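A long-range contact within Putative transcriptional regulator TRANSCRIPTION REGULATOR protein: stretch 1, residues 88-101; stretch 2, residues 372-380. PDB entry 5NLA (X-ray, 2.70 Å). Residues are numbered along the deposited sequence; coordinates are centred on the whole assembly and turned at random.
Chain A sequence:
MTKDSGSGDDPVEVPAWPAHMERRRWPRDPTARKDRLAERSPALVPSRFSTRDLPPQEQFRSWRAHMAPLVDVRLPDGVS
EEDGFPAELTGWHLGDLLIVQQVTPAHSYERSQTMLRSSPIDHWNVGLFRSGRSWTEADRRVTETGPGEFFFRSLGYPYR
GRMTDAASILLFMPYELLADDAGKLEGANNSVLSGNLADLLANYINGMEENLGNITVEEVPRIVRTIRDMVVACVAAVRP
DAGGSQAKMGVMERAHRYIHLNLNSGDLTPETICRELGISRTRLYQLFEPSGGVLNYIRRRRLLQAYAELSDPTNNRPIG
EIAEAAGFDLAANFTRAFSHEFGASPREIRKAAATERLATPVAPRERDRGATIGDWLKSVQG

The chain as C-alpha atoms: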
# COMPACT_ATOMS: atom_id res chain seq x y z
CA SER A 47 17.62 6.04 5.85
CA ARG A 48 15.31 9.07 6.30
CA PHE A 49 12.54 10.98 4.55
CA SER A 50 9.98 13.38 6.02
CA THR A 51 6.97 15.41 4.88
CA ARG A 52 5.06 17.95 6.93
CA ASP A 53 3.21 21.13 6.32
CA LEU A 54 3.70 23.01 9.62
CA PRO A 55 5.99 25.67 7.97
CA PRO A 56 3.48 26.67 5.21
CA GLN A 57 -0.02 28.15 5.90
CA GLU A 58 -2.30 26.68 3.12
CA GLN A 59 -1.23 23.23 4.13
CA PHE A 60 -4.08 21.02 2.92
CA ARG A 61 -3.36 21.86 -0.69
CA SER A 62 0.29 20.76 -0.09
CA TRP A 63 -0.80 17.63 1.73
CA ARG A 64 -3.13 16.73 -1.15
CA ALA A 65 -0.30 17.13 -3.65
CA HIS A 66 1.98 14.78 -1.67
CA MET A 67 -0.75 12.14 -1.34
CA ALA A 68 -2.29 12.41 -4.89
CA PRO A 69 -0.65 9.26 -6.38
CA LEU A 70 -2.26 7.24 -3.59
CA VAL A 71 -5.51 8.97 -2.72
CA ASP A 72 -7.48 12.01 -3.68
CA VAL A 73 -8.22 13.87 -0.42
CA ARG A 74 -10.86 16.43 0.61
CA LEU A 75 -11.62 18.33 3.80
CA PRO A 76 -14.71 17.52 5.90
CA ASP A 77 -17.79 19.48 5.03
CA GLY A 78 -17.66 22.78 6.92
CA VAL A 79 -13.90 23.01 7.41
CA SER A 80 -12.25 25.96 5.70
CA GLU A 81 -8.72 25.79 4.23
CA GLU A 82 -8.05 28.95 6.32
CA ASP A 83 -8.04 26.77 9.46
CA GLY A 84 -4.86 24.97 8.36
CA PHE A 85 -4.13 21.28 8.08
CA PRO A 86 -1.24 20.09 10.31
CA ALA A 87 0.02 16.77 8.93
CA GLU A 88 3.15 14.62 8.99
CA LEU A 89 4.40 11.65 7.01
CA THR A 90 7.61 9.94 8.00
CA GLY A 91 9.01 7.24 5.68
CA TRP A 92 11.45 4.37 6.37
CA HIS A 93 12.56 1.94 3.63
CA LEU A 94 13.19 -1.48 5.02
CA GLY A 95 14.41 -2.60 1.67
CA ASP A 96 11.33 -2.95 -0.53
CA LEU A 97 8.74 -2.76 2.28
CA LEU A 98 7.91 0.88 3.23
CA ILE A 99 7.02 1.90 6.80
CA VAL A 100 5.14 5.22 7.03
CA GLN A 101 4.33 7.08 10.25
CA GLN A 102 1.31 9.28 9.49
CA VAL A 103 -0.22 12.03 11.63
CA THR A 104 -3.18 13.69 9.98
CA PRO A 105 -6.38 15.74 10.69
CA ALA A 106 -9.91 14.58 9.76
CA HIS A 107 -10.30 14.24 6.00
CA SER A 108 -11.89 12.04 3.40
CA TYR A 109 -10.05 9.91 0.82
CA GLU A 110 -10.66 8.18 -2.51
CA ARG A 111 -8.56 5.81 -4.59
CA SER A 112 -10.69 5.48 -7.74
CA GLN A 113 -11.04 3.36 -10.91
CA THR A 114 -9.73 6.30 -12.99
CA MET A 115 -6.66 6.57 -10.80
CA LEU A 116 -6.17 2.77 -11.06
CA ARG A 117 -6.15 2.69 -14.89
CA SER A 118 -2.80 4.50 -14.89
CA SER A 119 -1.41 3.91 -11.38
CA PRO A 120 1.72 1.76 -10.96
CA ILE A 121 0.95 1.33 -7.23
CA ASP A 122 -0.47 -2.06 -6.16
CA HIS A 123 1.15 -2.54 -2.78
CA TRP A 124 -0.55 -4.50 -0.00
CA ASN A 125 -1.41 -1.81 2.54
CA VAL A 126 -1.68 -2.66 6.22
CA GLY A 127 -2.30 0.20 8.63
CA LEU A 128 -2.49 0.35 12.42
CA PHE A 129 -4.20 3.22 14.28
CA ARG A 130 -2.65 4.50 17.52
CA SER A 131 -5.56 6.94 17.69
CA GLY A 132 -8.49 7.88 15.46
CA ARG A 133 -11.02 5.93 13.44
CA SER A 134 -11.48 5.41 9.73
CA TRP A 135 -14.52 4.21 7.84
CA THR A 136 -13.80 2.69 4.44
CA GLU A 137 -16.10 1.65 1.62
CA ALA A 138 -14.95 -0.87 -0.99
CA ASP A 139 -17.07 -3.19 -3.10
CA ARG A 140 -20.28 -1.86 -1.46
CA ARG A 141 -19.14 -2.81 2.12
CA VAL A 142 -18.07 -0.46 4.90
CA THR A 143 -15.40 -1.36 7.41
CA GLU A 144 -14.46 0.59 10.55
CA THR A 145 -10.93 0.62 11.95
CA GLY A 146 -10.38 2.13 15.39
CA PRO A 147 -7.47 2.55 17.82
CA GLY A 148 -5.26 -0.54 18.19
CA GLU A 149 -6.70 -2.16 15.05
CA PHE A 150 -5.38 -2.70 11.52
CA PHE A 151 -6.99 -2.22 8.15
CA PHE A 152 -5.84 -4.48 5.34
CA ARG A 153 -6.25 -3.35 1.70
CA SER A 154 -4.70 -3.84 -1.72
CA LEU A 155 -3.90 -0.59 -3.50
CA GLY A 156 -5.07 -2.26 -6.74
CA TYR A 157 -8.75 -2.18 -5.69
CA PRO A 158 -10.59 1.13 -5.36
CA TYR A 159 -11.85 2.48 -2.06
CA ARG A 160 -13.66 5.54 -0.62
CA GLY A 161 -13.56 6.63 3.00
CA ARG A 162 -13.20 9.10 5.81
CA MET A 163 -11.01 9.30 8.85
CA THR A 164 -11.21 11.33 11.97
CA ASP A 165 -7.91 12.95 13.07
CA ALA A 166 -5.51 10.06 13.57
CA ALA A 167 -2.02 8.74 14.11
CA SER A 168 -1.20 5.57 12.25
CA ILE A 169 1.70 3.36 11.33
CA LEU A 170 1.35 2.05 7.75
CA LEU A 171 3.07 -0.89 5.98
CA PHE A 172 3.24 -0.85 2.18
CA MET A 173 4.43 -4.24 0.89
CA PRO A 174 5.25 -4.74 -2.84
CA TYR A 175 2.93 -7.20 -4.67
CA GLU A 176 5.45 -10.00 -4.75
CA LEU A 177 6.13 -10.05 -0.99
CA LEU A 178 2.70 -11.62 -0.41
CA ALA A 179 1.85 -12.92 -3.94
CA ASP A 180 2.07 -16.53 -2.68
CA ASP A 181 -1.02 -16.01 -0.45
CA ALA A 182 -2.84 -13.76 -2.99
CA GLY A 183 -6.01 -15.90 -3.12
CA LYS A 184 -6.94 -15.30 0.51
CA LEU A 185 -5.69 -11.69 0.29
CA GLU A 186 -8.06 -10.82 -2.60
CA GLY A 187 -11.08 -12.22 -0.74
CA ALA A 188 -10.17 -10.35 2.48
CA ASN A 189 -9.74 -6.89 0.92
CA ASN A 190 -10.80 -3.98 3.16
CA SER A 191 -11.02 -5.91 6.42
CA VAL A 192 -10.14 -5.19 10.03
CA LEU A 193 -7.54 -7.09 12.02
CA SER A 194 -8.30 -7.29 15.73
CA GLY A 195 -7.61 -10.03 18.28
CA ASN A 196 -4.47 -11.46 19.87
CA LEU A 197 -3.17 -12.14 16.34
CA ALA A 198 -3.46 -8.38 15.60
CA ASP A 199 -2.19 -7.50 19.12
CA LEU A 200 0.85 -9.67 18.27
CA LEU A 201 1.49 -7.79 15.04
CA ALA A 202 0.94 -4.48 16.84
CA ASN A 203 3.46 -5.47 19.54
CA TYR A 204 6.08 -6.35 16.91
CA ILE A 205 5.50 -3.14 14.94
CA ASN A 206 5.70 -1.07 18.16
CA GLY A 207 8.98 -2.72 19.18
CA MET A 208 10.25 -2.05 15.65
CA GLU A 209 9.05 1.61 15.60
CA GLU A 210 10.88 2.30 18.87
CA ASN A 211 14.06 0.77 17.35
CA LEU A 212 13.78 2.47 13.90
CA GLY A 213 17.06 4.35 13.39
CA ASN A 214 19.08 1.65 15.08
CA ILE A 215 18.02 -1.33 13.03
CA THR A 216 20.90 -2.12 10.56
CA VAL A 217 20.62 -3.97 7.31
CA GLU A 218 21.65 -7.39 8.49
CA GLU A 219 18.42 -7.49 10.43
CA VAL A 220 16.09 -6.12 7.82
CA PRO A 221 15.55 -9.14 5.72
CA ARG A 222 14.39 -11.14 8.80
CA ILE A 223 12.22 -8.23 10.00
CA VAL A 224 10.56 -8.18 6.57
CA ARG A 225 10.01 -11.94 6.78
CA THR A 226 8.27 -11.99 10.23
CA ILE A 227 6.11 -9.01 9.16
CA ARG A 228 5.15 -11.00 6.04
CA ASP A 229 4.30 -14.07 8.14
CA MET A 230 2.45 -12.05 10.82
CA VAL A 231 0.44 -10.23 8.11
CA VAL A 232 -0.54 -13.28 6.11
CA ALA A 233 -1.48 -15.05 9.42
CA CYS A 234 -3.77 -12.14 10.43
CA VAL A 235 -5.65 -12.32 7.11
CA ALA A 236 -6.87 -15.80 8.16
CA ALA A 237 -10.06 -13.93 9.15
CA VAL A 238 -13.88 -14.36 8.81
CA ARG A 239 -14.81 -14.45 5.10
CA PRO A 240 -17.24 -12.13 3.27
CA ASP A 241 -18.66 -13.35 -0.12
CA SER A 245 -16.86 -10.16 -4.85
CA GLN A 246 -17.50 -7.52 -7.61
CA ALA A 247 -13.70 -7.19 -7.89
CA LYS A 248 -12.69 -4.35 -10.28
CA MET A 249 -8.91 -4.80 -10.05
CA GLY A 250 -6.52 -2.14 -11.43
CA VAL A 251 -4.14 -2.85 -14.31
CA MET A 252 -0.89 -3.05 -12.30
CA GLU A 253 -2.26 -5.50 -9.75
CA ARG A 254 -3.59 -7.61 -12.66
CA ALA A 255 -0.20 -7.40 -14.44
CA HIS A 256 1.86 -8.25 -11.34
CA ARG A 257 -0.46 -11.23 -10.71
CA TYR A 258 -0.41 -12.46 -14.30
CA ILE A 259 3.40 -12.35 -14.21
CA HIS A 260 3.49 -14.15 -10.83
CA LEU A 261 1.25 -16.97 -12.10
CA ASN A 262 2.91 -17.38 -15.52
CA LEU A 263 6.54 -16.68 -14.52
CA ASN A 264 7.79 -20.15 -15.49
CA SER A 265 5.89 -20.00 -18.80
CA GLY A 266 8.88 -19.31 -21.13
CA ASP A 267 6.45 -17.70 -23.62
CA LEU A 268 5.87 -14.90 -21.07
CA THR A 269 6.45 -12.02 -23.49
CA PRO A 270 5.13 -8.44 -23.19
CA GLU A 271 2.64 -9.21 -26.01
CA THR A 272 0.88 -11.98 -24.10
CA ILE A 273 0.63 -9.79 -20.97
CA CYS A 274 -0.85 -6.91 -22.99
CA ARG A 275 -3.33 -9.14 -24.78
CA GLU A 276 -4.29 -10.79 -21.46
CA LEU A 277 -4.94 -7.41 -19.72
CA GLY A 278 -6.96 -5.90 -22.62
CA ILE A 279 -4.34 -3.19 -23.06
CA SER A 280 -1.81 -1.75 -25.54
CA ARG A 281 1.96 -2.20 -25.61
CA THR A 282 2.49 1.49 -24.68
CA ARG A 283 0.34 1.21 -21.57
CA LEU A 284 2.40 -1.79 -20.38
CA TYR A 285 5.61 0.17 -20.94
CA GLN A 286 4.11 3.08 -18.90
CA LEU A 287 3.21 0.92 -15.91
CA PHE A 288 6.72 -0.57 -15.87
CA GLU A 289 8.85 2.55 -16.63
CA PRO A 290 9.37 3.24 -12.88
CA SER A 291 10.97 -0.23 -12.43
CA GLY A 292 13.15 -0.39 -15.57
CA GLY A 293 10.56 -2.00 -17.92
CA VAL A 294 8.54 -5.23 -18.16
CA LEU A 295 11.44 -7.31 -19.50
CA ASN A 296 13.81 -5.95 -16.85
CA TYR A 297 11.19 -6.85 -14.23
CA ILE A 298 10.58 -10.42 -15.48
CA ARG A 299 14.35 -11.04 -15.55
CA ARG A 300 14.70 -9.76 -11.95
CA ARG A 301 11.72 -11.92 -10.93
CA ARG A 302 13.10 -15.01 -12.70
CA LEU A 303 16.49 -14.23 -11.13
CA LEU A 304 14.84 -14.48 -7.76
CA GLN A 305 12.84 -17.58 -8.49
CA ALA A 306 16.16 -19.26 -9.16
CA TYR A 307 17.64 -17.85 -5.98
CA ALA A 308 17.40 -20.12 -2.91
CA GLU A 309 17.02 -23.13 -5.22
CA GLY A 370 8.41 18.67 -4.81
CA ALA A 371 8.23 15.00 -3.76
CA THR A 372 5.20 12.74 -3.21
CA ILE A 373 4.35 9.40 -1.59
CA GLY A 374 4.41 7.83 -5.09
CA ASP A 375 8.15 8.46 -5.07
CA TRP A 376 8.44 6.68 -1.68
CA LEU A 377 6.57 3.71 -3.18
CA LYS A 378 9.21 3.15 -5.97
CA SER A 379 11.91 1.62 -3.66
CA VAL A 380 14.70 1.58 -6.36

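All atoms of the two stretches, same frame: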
# COMPACT_ATOMS: atom_id res chain seq x y z
N GLU A 88 1.80 15.14 9.00
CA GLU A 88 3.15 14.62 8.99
C GLU A 88 3.14 13.22 8.42
O GLU A 88 2.32 12.39 8.81
CB GLU A 88 3.71 14.55 10.41
CG GLU A 88 4.81 15.54 10.72
CD GLU A 88 5.61 15.13 11.95
OE1 GLU A 88 5.00 14.58 12.91
OE2 GLU A 88 6.84 15.34 11.95
N LEU A 89 4.06 12.98 7.49
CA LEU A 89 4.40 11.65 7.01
C LEU A 89 5.87 11.46 7.30
O LEU A 89 6.66 12.39 7.14
CB LEU A 89 4.17 11.54 5.50
CG LEU A 89 2.88 10.93 4.91
CD1 LEU A 89 3.22 9.95 3.79
CD2 LEU A 89 1.97 10.27 5.93
N THR A 90 6.22 10.26 7.73
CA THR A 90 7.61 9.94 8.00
C THR A 90 7.87 8.55 7.44
O THR A 90 7.22 7.60 7.85
CB THR A 90 7.89 10.03 9.51
OG1 THR A 90 7.19 11.15 10.07
CG2 THR A 90 9.37 10.18 9.79
N GLY A 91 8.79 8.45 6.48
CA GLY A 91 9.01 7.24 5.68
C GLY A 91 10.34 6.53 5.91
O GLY A 91 11.40 7.15 5.78
N TRP A 92 10.27 5.24 6.24
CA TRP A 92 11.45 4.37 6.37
C TRP A 92 11.36 3.26 5.33
O TRP A 92 10.31 2.63 5.21
CB TRP A 92 11.52 3.74 7.77
CG TRP A 92 11.27 4.68 8.90
CD1 TRP A 92 10.07 5.17 9.32
CD2 TRP A 92 12.25 5.23 9.79
NE1 TRP A 92 10.23 6.00 10.40
CE2 TRP A 92 11.56 6.06 10.71
CE3 TRP A 92 13.65 5.12 9.88
CZ2 TRP A 92 12.22 6.77 11.72
CZ3 TRP A 92 14.31 5.83 10.89
CH2 TRP A 92 13.59 6.64 11.79
N HIS A 93 12.45 3.03 4.60
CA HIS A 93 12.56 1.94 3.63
C HIS A 93 13.27 0.77 4.27
O HIS A 93 14.45 0.87 4.58
CB HIS A 93 13.36 2.38 2.40
CG HIS A 93 12.76 3.54 1.66
ND1 HIS A 93 13.02 4.85 1.99
CD2 HIS A 93 11.90 3.58 0.61
CE1 HIS A 93 12.35 5.65 1.18
NE2 HIS A 93 11.67 4.90 0.33
N LEU A 94 12.55 -0.30 4.54
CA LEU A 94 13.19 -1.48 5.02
C LEU A 94 13.28 -2.22 3.73
O LEU A 94 12.44 -3.03 3.44
CB LEU A 94 12.28 -2.24 5.95
CG LEU A 94 12.25 -1.71 7.36
CD1 LEU A 94 11.44 -2.68 8.20
CD2 LEU A 94 13.67 -1.65 7.87
N GLY A 95 14.32 -1.98 2.97
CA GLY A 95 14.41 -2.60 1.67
C GLY A 95 13.20 -2.17 0.85
O GLY A 95 12.93 -1.00 0.69
N ASP A 96 12.53 -3.15 0.27
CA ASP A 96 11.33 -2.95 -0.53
C ASP A 96 10.08 -2.48 0.22
O ASP A 96 9.35 -1.63 -0.26
CB ASP A 96 11.04 -4.23 -1.30
CG ASP A 96 11.63 -5.45 -0.62
OD1 ASP A 96 11.61 -5.49 0.62
OD2 ASP A 96 12.11 -6.35 -1.34
N LEU A 97 9.86 -3.06 1.38
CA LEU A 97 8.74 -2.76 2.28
C LEU A 97 8.90 -1.36 2.91
O LEU A 97 9.92 -1.09 3.55
CB LEU A 97 8.66 -3.85 3.36
CG LEU A 97 7.60 -3.79 4.47
CD1 LEU A 97 7.41 -5.16 5.11
CD2 LEU A 97 7.97 -2.77 5.53
N LEU A 98 7.90 -0.50 2.73
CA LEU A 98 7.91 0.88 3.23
C LEU A 98 7.07 1.03 4.50
O LEU A 98 5.87 0.71 4.51
CB LEU A 98 7.40 1.84 2.15
CG LEU A 98 7.46 3.35 2.49
CD1 LEU A 98 8.87 3.89 2.39
CD2 LEU A 98 6.55 4.18 1.60
N ILE A 99 7.70 1.52 5.56
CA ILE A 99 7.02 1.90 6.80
C ILE A 99 6.74 3.40 6.74
O ILE A 99 7.67 4.18 6.50
CB ILE A 99 7.88 1.66 8.06
CG1 ILE A 99 8.54 0.27 8.05
CG2 ILE A 99 7.05 1.88 9.33
CD1 ILE A 99 7.56 -0.87 8.13
N VAL A 100 5.50 3.80 6.97
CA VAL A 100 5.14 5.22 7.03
C VAL A 100 4.43 5.55 8.34
O VAL A 100 3.41 4.96 8.66
CB VAL A 100 4.26 5.63 5.83
CG1 VAL A 100 3.72 7.04 6.01
CG2 VAL A 100 5.07 5.50 4.55
N GLN A 101 5.00 6.50 9.09
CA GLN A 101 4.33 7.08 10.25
C GLN A 101 3.54 8.31 9.80
O GLN A 101 4.12 9.30 9.34
CB GLN A 101 5.36 7.46 11.32
CG GLN A 101 6.03 6.25 11.97
CD GLN A 101 7.33 6.58 12.68
OE1 GLN A 101 8.29 7.08 12.08
NE2 GLN A 101 7.39 6.26 13.97
N THR A 372 6.49 13.33 -3.60
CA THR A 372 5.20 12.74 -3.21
C THR A 372 5.41 11.34 -2.62
O THR A 372 6.52 10.81 -2.63
CB THR A 372 4.23 12.60 -4.39
OG1 THR A 372 4.56 11.43 -5.15
CG2 THR A 372 4.23 13.83 -5.28
N ILE A 373 4.32 10.76 -2.12
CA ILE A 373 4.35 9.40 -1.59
C ILE A 373 4.56 8.35 -2.69
O ILE A 373 5.09 7.26 -2.42
CB ILE A 373 3.09 9.11 -0.72
CG1 ILE A 373 3.33 7.89 0.16
CG2 ILE A 373 1.83 8.93 -1.56
CD1 ILE A 373 2.24 7.68 1.19
N GLY A 374 4.16 8.68 -3.92
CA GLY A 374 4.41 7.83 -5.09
C GLY A 374 5.89 7.55 -5.30
O GLY A 374 6.27 6.45 -5.67
N ASP A 375 6.70 8.57 -5.02
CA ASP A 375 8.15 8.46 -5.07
C ASP A 375 8.73 7.58 -3.95
O ASP A 375 9.78 6.96 -4.13
CB ASP A 375 8.76 9.87 -5.02
CG ASP A 375 8.37 10.71 -6.24
OD1 ASP A 375 8.66 10.28 -7.39
OD2 ASP A 375 7.77 11.79 -6.06
N TRP A 376 8.06 7.56 -2.79
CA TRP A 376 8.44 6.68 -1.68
C TRP A 376 8.07 5.23 -1.98
O TRP A 376 8.72 4.30 -1.47
CB TRP A 376 7.74 7.10 -0.38
CG TRP A 376 8.21 8.41 0.21
CD1 TRP A 376 9.04 9.33 -0.37
CD2 TRP A 376 7.84 8.94 1.49
NE1 TRP A 376 9.22 10.39 0.48
CE2 TRP A 376 8.50 10.18 1.63
CE3 TRP A 376 7.03 8.48 2.54
CZ2 TRP A 376 8.37 10.98 2.78
CZ3 TRP A 376 6.91 9.27 3.68
CH2 TRP A 376 7.57 10.51 3.79
N LEU A 377 7.04 5.04 -2.80
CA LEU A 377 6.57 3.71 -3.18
C LEU A 377 7.30 3.08 -4.38
O LEU A 377 6.91 2.01 -4.82
CB LEU A 377 5.05 3.75 -3.39
CG LEU A 377 4.23 4.05 -2.12
CD1 LEU A 377 2.84 4.54 -2.44
CD2 LEU A 377 4.14 2.82 -1.23
N LYS A 378 8.37 3.72 -4.89
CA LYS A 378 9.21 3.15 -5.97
C LYS A 378 10.26 2.15 -5.45
O LYS A 378 10.48 1.10 -6.07
CB LYS A 378 9.91 4.26 -6.77
CG LYS A 378 9.05 4.96 -7.82
CD LYS A 378 9.92 5.82 -8.74
CE LYS A 378 9.10 6.72 -9.67
NZ LYS A 378 9.91 7.40 -10.72
N SER A 379 10.94 2.50 -4.36
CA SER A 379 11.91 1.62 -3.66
C SER A 379 13.19 1.21 -4.45
O SER A 379 13.88 0.28 -4.03
CB SER A 379 11.20 0.36 -3.10
OG SER A 379 11.02 -0.65 -4.09
N VAL A 380 13.50 1.90 -5.55
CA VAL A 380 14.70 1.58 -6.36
C VAL A 380 15.99 2.02 -5.65
O VAL A 380 16.68 1.21 -5.03
CB VAL A 380 14.66 2.20 -7.78
CG1 VAL A 380 13.41 1.75 -8.53
CG2 VAL A 380 14.78 3.72 -7.75

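Contact between a β-hairpin (residues 88-101) and a segment near the C-terminus (residues 372-380) of the same chain; no two touching residues are fewer than 276 positions apart in sequence. The hairpin strands pair through backbone hydrogen bonds such as Thr-90 N to Gln-101 O and Trp-92 N to Ile-99 O, both 2.8 Å, and reverse through a type II' turn from Leu-94 to Leu-97, where Gly-95 takes a positive phi of 60°. No hydrogen bond joins the two stretches; the 456 Å² buried between them is held mainly by apolar packing.

Thr-372 does not reach the hairpin but prepares the short, weakly bonded helix that does: its OG1 caps the helix by accepting a weak bond from Gly-374 N (3.0 Å), while its backbone N donates to Asp-375 OD2 (3.2 Å). Ile-373 points toward the hairpin in an extended t,t rotamer, which carries its CD1 to 3.6 Å from Leu-89 CD1. Gly-374 and Asp-375 make no contact across the interface.

Trp-376 is the centre of the contact, with 130 Å² covered by the hairpin. Its CA-to-CB bond runs sideways, yet the indole comes nearer and meets Leu-89 and Gly-91, alternate residues on one strand. Trp-376 CZ3 lies 3.5 Å from Gly-91 N and 3.8 Å from Leu-89 CD1. The absence of a side chain at Gly-91 makes room for the ring: an ideal CB there would point toward this stretch and sit 2.7 Å from Trp-376 CE3, a clash. On the neighbouring strand, Val-100 CG2 approaches the ring edge, 4.1 Å from Trp-376 CE3, and Leu-98 CD2 packs 3.7 Å from Trp-376 CB. The tryptophan thus bridges both strands. Trp-376 O lies near the plane of the His-93 imidazole, at its edge, 3.5 Å from His-93 NE2. Thr-90 and Trp-92 direct their side chains away from the segment; Trp-92 NE1 instead donates to Gln-101 OE1 at 2.8 Å, a cross-strand bond within the hairpin.

Leu-377 starts away from the hairpin, but its side chain returns, bringing CD2 to 4.0 Å from Leu-98 CD2, so Leu-98 packs against two successive residues. Lys-378 points away and is exposed. At Ser-379, with a positive phi of 64°, the chain makes its closest CA approach to the hairpin, 5.6 Å from Ser-379 CA to Asp-96 CA. Ser-379 CB meets the turn 3.9 Å from Asp-96 O, while Ser-379 OG donates to Lys-378 O (2.7 Å). Val-380 lies beyond reach.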